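Local coordinates for protein DNA endonuclease I-CvuI (Chlorella vulgaris, PDB 5A77) that cleaves DNA as a LAGLIDADG homing endonuclease and is probably involved in homing of its intron in the chloroplast, at residues L109-I112 and K113-N117. Numbering follows the deposited sequence.
Sequences LQII and KKLPN
Lys-113 runs back along Gln-110, one helical turn earlier, and the two side chains point the same way. CB of Lys-113 sits 3.2 Å from O of Gln-110. Further out, CD and CE of Lys-113 pass alongside the Gln-110 amide, and that CE lies 3.6 Å from O of Leu-109. A bend at chi3 (-95°) turns the chain so that NZ of Lys-113 ends 3.7 Å from CD of Gln-110. With an alanine at Gln-110, the Lys-113 chain is likely to lose this flank, its ammonium end freer to swing. The next lysine takes another course: CG of Lys-114 touches O of Gln-110, and its NZ forms a salt bridge with Glu-126 of helix 121-135. Leu-115 folds back over the preceding turn. CD2 of Leu-115 meets CG2 of Ile-111 at 4.0 Å, while its CD1 lies 4.2 Å from CG1 of Ile-112. Both isoleucines also pack on strand 39-50. The backbone bonding changes here. Lys-113 N still bonds to Leu-109 O, as in an alpha helix, but O of Ile-111 takes N of Lys-114 at 3.1 Å and, weakly, N of Leu-115. A second weak bond joins Leu-115 N to Ile-112 O. This shift from i+4 to i+3 bonding, with Pro-116 following, is characteristic of an alpha helix tightening into a 3-10 turn at its C-terminal end, here on helix 102-114 of the LAGLIDADG fold.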
loop_
_atom_site.group_PDB
_atom_site.type_symbol
_atom_site.label_atom_id
_atom_site.label_comp_id
_atom_site.label_asym_id
_atom_site.label_seq_id
_atom_site.Cartn_x
_atom_site.Cartn_y
_atom_site.Cartn_z
ATOM N N LEU B 109 -19.680 -7.770 -1.325
ATOM C CA LEU B 109 -20.716 -7.697 -2.350
ATOM C C LEU B 109 -21.871 -8.682 -2.089
ATOM O O LEU B 109 -23.014 -8.397 -2.459
ATOM C CB LEU B 109 -20.128 -7.940 -3.736
ATOM C CG LEU B 109 -19.279 -6.777 -4.247
ATOM C CD1 LEU B 109 -18.724 -7.054 -5.627
ATOM C CD2 LEU B 109 -20.090 -5.478 -4.236
ATOM N N GLN B 110 -21.586 -9.829 -1.466
ATOM C CA GLN B 110 -22.656 -10.742 -1.072
ATOM C C GLN B 110 -23.470 -10.125 0.062
ATOM O O GLN B 110 -24.689 -10.346 0.158
ATOM C CB GLN B 110 -22.113 -12.119 -0.648
ATOM C CG GLN B 110 -21.791 -13.068 -1.804
ATOM C CD GLN B 110 -22.904 -13.130 -2.827
ATOM O OE1 GLN B 110 -24.071 -13.225 -2.472
ATOM N NE2 GLN B 110 -22.551 -13.064 -4.103
ATOM N N ILE B 111 -22.802 -9.351 0.920
ATOM C CA ILE B 111 -23.513 -8.644 1.991
ATOM C C ILE B 111 -24.384 -7.504 1.471
ATOM O O ILE B 111 -25.488 -7.284 1.959
ATOM C CB ILE B 111 -22.558 -8.050 3.035
ATOM C CG1 ILE B 111 -21.686 -9.136 3.660
ATOM C CG2 ILE B 111 -23.347 -7.299 4.111
ATOM C CD1 ILE B 111 -20.875 -8.635 4.843
ATOM N N ILE B 112 -23.880 -6.757 0.494
ATOM C CA ILE B 112 -24.636 -5.628 -0.027
ATOM C C ILE B 112 -25.909 -6.158 -0.683
ATOM O O ILE B 112 -26.934 -5.466 -0.733
ATOM C CB ILE B 112 -23.803 -4.787 -1.018
ATOM C CG1 ILE B 112 -22.756 -3.957 -0.264
ATOM C CG2 ILE B 112 -24.690 -3.840 -1.824
ATOM C CD1 ILE B 112 -21.677 -3.342 -1.166
ATOM N N LYS B 113 -25.851 -7.406 -1.139
ATOM C CA LYS B 113 -27.008 -8.050 -1.755
ATOM C C LYS B 113 -28.228 -8.101 -0.828
ATOM O O LYS B 113 -29.357 -7.911 -1.280
ATOM C CB LYS B 113 -26.644 -9.459 -2.220
ATOM C CG LYS B 113 -26.884 -9.683 -3.700
ATOM C CD LYS B 113 -26.135 -10.906 -4.202
ATOM C CE LYS B 113 -24.789 -10.496 -4.797
ATOM N NZ LYS B 113 -24.302 -11.430 -5.861
ATOM N N LYS B 114 -27.986 -8.313 0.463
ATOM C CA LYS B 114 -29.055 -8.490 1.434
ATOM C C LYS B 114 -29.398 -7.266 2.304
ATOM O O LYS B 114 -30.406 -7.285 3.014
ATOM C CB LYS B 114 -28.715 -9.659 2.348
ATOM C CG LYS B 114 -27.714 -10.610 1.746
ATOM C CD LYS B 114 -27.606 -11.880 2.542
ATOM C CE LYS B 114 -27.523 -13.042 1.587
ATOM N NZ LYS B 114 -27.810 -14.318 2.275
ATOM N N LEU B 115 -28.581 -6.217 2.257
ATOM C CA LEU B 115 -28.843 -5.015 3.058
ATOM C C LEU B 115 -30.223 -4.410 2.807
ATOM O O LEU B 115 -30.859 -3.949 3.751
ATOM C CB LEU B 115 -27.774 -3.937 2.820
ATOM C CG LEU B 115 -26.335 -4.240 3.229
ATOM C CD1 LEU B 115 -25.447 -3.064 2.853
ATOM C CD2 LEU B 115 -26.242 -4.543 4.717
ATOM N N PRO B 116 -30.688 -4.391 1.542
ATOM C CA PRO B 116 -32.060 -3.911 1.357
ATOM C C PRO B 116 -33.113 -4.672 2.164
ATOM O O PRO B 116 -34.169 -4.107 2.470
ATOM C CB PRO B 116 -32.285 -4.113 -0.139
ATOM C CG PRO B 116 -30.927 -3.912 -0.729
ATOM C CD PRO B 116 -30.002 -4.569 0.246
ATOM N N ASN B 117 -32.838 -5.922 2.516
ATOM C CA ASN B 117 -33.835 -6.723 3.202
ATOM C C ASN B 117 -33.500 -6.969 4.666
ATOM O O ASN B 117 -34.052 -7.871 5.293
ATOM C CB ASN B 117 -34.013 -8.050 2.463
ATOM C CG ASN B 117 -34.210 -7.849 0.968
ATOM O OD1 ASN B 117 -34.786 -6.842 0.534
ATOM N ND2 ASN B 117 -33.722 -8.792 0.173
#